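Local structure of methyltransferase (Bacteroides thetaiotaomicron, 3FQ6) at residues P8-S13 with V107-G112; F20-F25 with T45-E50. The protein probably transfers methyl groups from S-adenosylmethionine, as other members of the tetrapyrrole (corrin/porphyrin) methylase family do, and is represented here by a single domain of the enzyme. All coordinates share one frame; numbering follows the deposited sequence.

Contact 1: P8-S13 with V107-G112; sequences PALVAS and VIVLAG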
loop_
_atom_site.group_PDB
_atom_site.type_symbol
_atom_site.label_atom_id
_atom_site.label_comp_id
_atom_site.label_asym_id
_atom_site.label_seq_id
_atom_site.Cartn_x
_atom_site.Cartn_y
_atom_site.Cartn_z
ATOM N N PRO A 8 -7.738 5.893 -9.615
ATOM C CA PRO A 8 -8.070 7.045 -8.738
ATOM C C PRO A 8 -7.084 7.193 -7.561
ATOM O O PRO A 8 -6.622 8.302 -7.281
ATOM C CB PRO A 8 -9.483 6.716 -8.251
ATOM C CG PRO A 8 -10.098 5.912 -9.417
ATOM C CD PRO A 8 -8.957 5.135 -10.026
ATOM N N ALA A 9 -6.727 6.082 -6.918
ATOM C CA ALA A 9 -5.740 6.104 -5.818
ATOM C C ALA A 9 -4.333 6.520 -6.262
ATOM O O ALA A 9 -3.618 7.207 -5.526
ATOM C CB ALA A 9 -5.699 4.759 -5.079
ATOM N N LEU A 10 -3.937 6.104 -7.463
ATOM C CA LEU A 10 -2.620 6.470 -7.984
ATOM C C LEU A 10 -2.505 7.983 -8.111
ATOM O O LEU A 10 -1.594 8.576 -7.556
ATOM C CB LEU A 10 -2.333 5.811 -9.321
ATOM C CG LEU A 10 -0.898 5.330 -9.550
ATOM C CD1 LEU A 10 -0.585 5.504 -10.997
ATOM C CD2 LEU A 10 0.174 6.015 -8.706
ATOM N N VAL A 11 -3.466 8.585 -8.802
ATOM C CA VAL A 11 -3.543 10.029 -8.989
ATOM C C VAL A 11 -3.597 10.765 -7.665
ATOM O O VAL A 11 -2.904 11.774 -7.495
ATOM C CB VAL A 11 -4.814 10.410 -9.778
ATOM C CG1 VAL A 11 -4.844 11.893 -10.057
ATOM C CG2 VAL A 11 -4.918 9.577 -11.069
ATOM N N ALA A 12 -4.429 10.264 -6.742
ATOM C CA ALA A 12 -4.699 10.939 -5.474
ATOM C C ALA A 12 -3.507 10.899 -4.502
ATOM O O ALA A 12 -3.382 11.763 -3.618
ATOM C CB ALA A 12 -5.920 10.334 -4.817
ATOM N N SER A 13 -2.634 9.906 -4.660
ATOM C CA SER A 13 -1.510 9.734 -3.755
ATOM C C SER A 13 -0.469 10.852 -3.741
ATOM O O SER A 13 0.279 10.955 -2.784
ATOM C CB SER A 13 -0.809 8.406 -4.043
ATOM O OG SER A 13 -0.216 8.418 -5.341
ATOM N N VAL A 107 -6.603 -0.259 -1.387
ATOM C CA VAL A 107 -5.490 -0.082 -2.310
ATOM C C VAL A 107 -4.360 0.686 -1.592
ATOM O O VAL A 107 -4.590 1.727 -0.970
ATOM C CB VAL A 107 -5.952 0.637 -3.627
ATOM C CG1 VAL A 107 -4.746 1.040 -4.551
ATOM C CG2 VAL A 107 -7.025 -0.220 -4.366
ATOM N N ILE A 108 -3.153 0.143 -1.651
ATOM C CA ILE A 108 -1.960 0.806 -1.136
ATOM C C ILE A 108 -1.114 1.296 -2.348
ATOM O O ILE A 108 -0.880 0.552 -3.303
ATOM C CB ILE A 108 -1.109 -0.138 -0.233
ATOM C CG1 ILE A 108 -1.974 -0.896 0.787
ATOM C CG2 ILE A 108 0.044 0.606 0.491
ATOM C CD1 ILE A 108 -1.312 -2.240 1.256
ATOM N N VAL A 109 -0.704 2.562 -2.303
ATOM C CA VAL A 109 0.164 3.151 -3.285
ATOM C C VAL A 109 1.437 3.482 -2.508
ATOM O O VAL A 109 1.400 4.233 -1.526
ATOM C CB VAL A 109 -0.461 4.418 -3.965
ATOM C CG1 VAL A 109 0.505 5.025 -4.946
ATOM C CG2 VAL A 109 -1.767 4.072 -4.713
ATOM N N LEU A 110 2.549 2.882 -2.930
ATOM C CA LEU A 110 3.809 2.960 -2.197
ATOM C C LEU A 110 4.916 3.676 -2.995
ATOM O O LEU A 110 5.231 3.280 -4.119
ATOM C CB LEU A 110 4.230 1.530 -1.786
ATOM C CG LEU A 110 5.580 1.348 -1.056
ATOM C CD1 LEU A 110 5.560 1.884 0.362
ATOM C CD2 LEU A 110 5.976 -0.129 -1.074
ATOM N N ALA A 111 5.486 4.740 -2.435
ATOM C CA ALA A 111 6.672 5.391 -3.041
ATOM C C ALA A 111 7.805 4.393 -3.378
ATOM O O ALA A 111 8.076 3.430 -2.603
ATOM C CB ALA A 111 7.213 6.483 -2.139
ATOM N N GLY A 112 8.469 4.621 -4.514
ATOM C CA GLY A 112 9.638 3.837 -4.833
ATOM C C GLY A 112 10.862 4.266 -4.043
ATOM O O GLY A 112 10.836 5.223 -3.272
#

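Contact 2: F20-F25 with T45-E50; sequences FCFEGF and TMVFYE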
loop_
_atom_site.group_PDB
_atom_site.type_symbol
_atom_site.label_atom_id
_atom_site.label_comp_id
_atom_site.label_asym_id
_atom_site.label_seq_id
_atom_site.Cartn_x
_atom_site.Cartn_y
_atom_site.Cartn_z
ATOM N N PHE A 20 4.943 3.248 -13.107
ATOM C CA PHE A 20 4.668 2.585 -11.867
ATOM C C PHE A 20 4.632 1.109 -12.123
ATOM O O PHE A 20 4.634 0.662 -13.287
ATOM C CB PHE A 20 3.395 3.110 -11.183
ATOM C CG PHE A 20 2.145 2.863 -11.953
ATOM C CD1 PHE A 20 1.428 1.663 -11.776
ATOM C CD2 PHE A 20 1.682 3.814 -12.884
ATOM C CE1 PHE A 20 0.257 1.400 -12.504
ATOM C CE2 PHE A 20 0.510 3.579 -13.634
ATOM C CZ PHE A 20 -0.215 2.372 -13.447
ATOM N N CYS A 21 4.669 0.361 -11.025
ATOM C CA CYS A 21 4.479 -1.077 -11.065
ATOM C C CYS A 21 3.198 -1.415 -10.360
ATOM O O CYS A 21 2.964 -0.955 -9.254
ATOM C CB CYS A 21 5.619 -1.781 -10.337
ATOM S SG CYS A 21 7.161 -1.505 -11.172
ATOM N N PHE A 22 2.379 -2.228 -11.001
ATOM C CA PHE A 22 1.215 -2.804 -10.361
ATOM C C PHE A 22 1.499 -4.258 -9.891
ATOM O O PHE A 22 1.740 -5.213 -10.707
ATOM C CB PHE A 22 0.007 -2.731 -11.303
ATOM C CG PHE A 22 -1.237 -3.355 -10.748
ATOM C CD1 PHE A 22 -2.116 -2.607 -10.001
ATOM C CD2 PHE A 22 -1.523 -4.703 -10.975
ATOM C CE1 PHE A 22 -3.259 -3.188 -9.465
ATOM C CE2 PHE A 22 -2.667 -5.304 -10.459
ATOM C CZ PHE A 22 -3.543 -4.551 -9.705
ATOM N N GLU A 23 1.431 -4.410 -8.570
ATOM C CA GLU A 23 1.697 -5.683 -7.898
ATOM C C GLU A 23 0.458 -6.562 -7.617
ATOM O O GLU A 23 0.582 -7.781 -7.624
ATOM C CB GLU A 23 2.509 -5.455 -6.600
ATOM C CG GLU A 23 2.880 -6.761 -5.857
ATOM C CD GLU A 23 3.903 -7.611 -6.621
ATOM O OE1 GLU A 23 3.850 -8.876 -6.569
ATOM O OE2 GLU A 23 4.769 -6.985 -7.279
ATOM N N GLY A 24 -0.707 -5.958 -7.369
ATOM C CA GLY A 24 -1.910 -6.672 -6.890
ATOM C C GLY A 24 -1.783 -7.145 -5.440
ATOM O O GLY A 24 -1.187 -6.480 -4.597
ATOM N N PHE A 25 -2.389 -8.287 -5.147
ATOM C CA PHE A 25 -2.156 -8.983 -3.885
ATOM C C PHE A 25 -0.791 -9.674 -3.865
ATOM O O PHE A 25 -0.443 -10.443 -4.765
ATOM C CB PHE A 25 -3.244 -10.040 -3.616
ATOM C CG PHE A 25 -4.620 -9.463 -3.353
ATOM C CD1 PHE A 25 -4.976 -9.017 -2.076
ATOM C CD2 PHE A 25 -5.561 -9.385 -4.384
ATOM C CE1 PHE A 25 -6.243 -8.503 -1.825
ATOM C CE2 PHE A 25 -6.840 -8.890 -4.146
ATOM C CZ PHE A 25 -7.178 -8.444 -2.857
ATOM N N THR A 45 7.036 3.969 -8.242
ATOM C CA THR A 45 5.869 3.868 -7.424
ATOM C C THR A 45 5.233 2.475 -7.623
ATOM O O THR A 45 5.241 1.935 -8.727
ATOM C CB THR A 45 4.923 5.025 -7.773
ATOM O OG1 THR A 45 5.549 6.268 -7.413
ATOM C CG2 THR A 45 3.606 4.934 -7.020
HETATM N N MSE A 46 4.716 1.893 -6.537
HETATM C CA MSE A 46 4.112 0.533 -6.534
HETATM C C MSE A 46 2.682 0.544 -6.022
HETATM O O MSE A 46 2.329 1.343 -5.151
HETATM C CB MSE A 46 4.931 -0.423 -5.675
HETATM C CG MSE A 46 6.255 -0.830 -6.265
HETATM SE SE MSE A 46 7.549 -1.066 -4.822
HETATM C CE MSE A 46 7.748 0.790 -4.210
ATOM N N VAL A 47 1.870 -0.354 -6.549
ATOM C CA VAL A 47 0.433 -0.356 -6.275
ATOM C C VAL A 47 -0.019 -1.746 -5.880
ATOM O O VAL A 47 0.156 -2.704 -6.680
ATOM C CB VAL A 47 -0.418 0.100 -7.519
ATOM C CG1 VAL A 47 -1.952 -0.155 -7.273
ATOM C CG2 VAL A 47 -0.135 1.636 -7.927
ATOM N N PHE A 48 -0.605 -1.859 -4.670
ATOM C CA PHE A 48 -1.067 -3.160 -4.130
ATOM C C PHE A 48 -2.525 -3.145 -3.776
ATOM O O PHE A 48 -3.089 -2.091 -3.428
ATOM C CB PHE A 48 -0.317 -3.604 -2.858
ATOM C CG PHE A 48 1.196 -3.427 -2.918
ATOM C CD1 PHE A 48 2.025 -4.516 -3.184
ATOM C CD2 PHE A 48 1.787 -2.164 -2.682
ATOM C CE1 PHE A 48 3.435 -4.354 -3.240
ATOM C CE2 PHE A 48 3.144 -1.997 -2.746
ATOM C CZ PHE A 48 3.985 -3.106 -3.016
ATOM N N TYR A 49 -3.117 -4.338 -3.852
ATOM C CA TYR A 49 -4.377 -4.602 -3.209
ATOM C C TYR A 49 -4.062 -5.361 -1.921
ATOM O O TYR A 49 -3.177 -6.221 -1.904
ATOM C CB TYR A 49 -5.266 -5.482 -4.099
ATOM C CG TYR A 49 -5.748 -4.856 -5.416
ATOM C CD1 TYR A 49 -5.888 -3.474 -5.565
ATOM C CD2 TYR A 49 -6.109 -5.663 -6.477
ATOM C CE1 TYR A 49 -6.349 -2.924 -6.766
ATOM C CE2 TYR A 49 -6.567 -5.140 -7.666
ATOM C CZ TYR A 49 -6.692 -3.787 -7.822
ATOM O OH TYR A 49 -7.155 -3.303 -9.037
ATOM N N GLU A 50 -4.804 -5.083 -0.855
ATOM C CA GLU A 50 -4.706 -5.901 0.342
ATOM C C GLU A 50 -6.068 -6.128 1.006
ATOM O O GLU A 50 -6.945 -5.262 0.992
ATOM C CB GLU A 50 -3.724 -5.262 1.324
ATOM C CG GLU A 50 -3.441 -6.067 2.586
ATOM C CD GLU A 50 -3.063 -7.516 2.279
ATOM O OE1 GLU A 50 -1.849 -7.769 2.248
ATOM O OE2 GLU A 50 -3.956 -8.384 2.053
#

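Contact 1: P8-S13 with V107-G112
Val107 is the first residue of 107-112 to meet the helix: its CG1 lies 3.9 Å from Ala9 CB, and this is its one approach to 8-13. Ile108 turns to the other side of the sheet, where Leu55 and Thr58 of helix 55-66 receive it. Val109 returns to the helix side and carries most of the strand's share of the contact, with its two methyls dividing the work. CG1, set anti to the backbone N (chi1 178°), reaches the Leu10 and Ser13 side chains, whereas CG2 turns to Ala9, 3.7 Å from Ala9 O and 4.0 Å from Ala9 CB. The small Ala9 methyl thus meets one branch each of Val107 and Val109. Leu10 comes in at about a right angle to Val109, its CD2 ending 3.9 Å from Val109 CG1. On the same methyl lies Ser13 OG, 3.5 Å from Val109 CG1. That hydroxyl sits between its own backbone N and carbonyl carbon (chi1 65°), a rotation that carries it back to donate a 2.6 Å hydrogen bond to Leu10 O, somewhat tilted from the carbonyl plane. The bond probably holds the torsion. The hydroxyl is thus engaged on its own side, with a further weak bond to Leu15 N, while it packs against the Val109 methyl. Leu110 again points to the far side, onto Phe66. The evidence is of apolar packing: 176 Å² is buried in total, and the helix and strand segments approach to 8.6 Å between axes at 38°. The central strand 105-110 thus belongs to a mixed beta-sheet flanked by helices on both faces, helix 6-12 on the side of Val107 and Val109 and helix 55-66 on that of Ile108 and Leu110.

Contact 2: F20-F25 with T45-E50
Tyr49 fits between Phe22 and Phe25. The edge of Phe22, swung there by a CG anti to the backbone N (chi1 178°), points at the Tyr49 ring face in a T-shaped pair, centroids 5.3 Å apart, planes at 80°. Toward Phe25 the bump is Tyr49 CB, over the ring centre in a CH-pi contact, 3.7 Å from the Phe25 centroid; the Tyr49 ring edge adds an offset edge-to-face contact. An alanine in place of Tyr49 would probably open a gap between the two phenylalanines and leave the Phe22 edge without the face it meets. Two residues earlier, on the same face, Val47 CG1 lies 3.7 Å from Phe22 CD1. On the opposite face, Glu23 CB and CG both rest 3.6 Å from Phe48 CD1. The parallel ladder slips by one residue between Phe22 and Gly24, a beta bulge: Val47 O accepts Glu23 N at 2.8 Å and, weakly, Gly24 N at 3.4 Å, before Tyr49 N bonds to Gly24 O. Strand 20-24 is outermost within this chain, beside 45-50. Phe6 of helix 6-12 touches Phe22, Val47 and Tyr49, while helix 32-39 covers the other face, Leu39 reaching Phe48 and Arg35 pairing with Glu23.

In the fold
From the N terminus, helix 6-12 is followed, after a short connection, by strand 20-24, and Leu10 packs on Phe20, so the two contacts touch through their first segments. Contact 2 closes first: the chain runs through helix 32-39 and returns as strand 45-50, completing a beta-alpha-beta unit. Helix 55-66, strands 71-77 and 83-87 and helix 90-99 follow before 105-110 closes contact 1 back on helix 6-12. The smaller loop therefore lies wholly within the larger, without crossing it. Strand 105-110 runs antiparallel to 45-50, with probable hydrogen bonds from Leu110 N to Met46 O and from Phe48 N to Ile108 O, joining the two contacts in one mixed sheet.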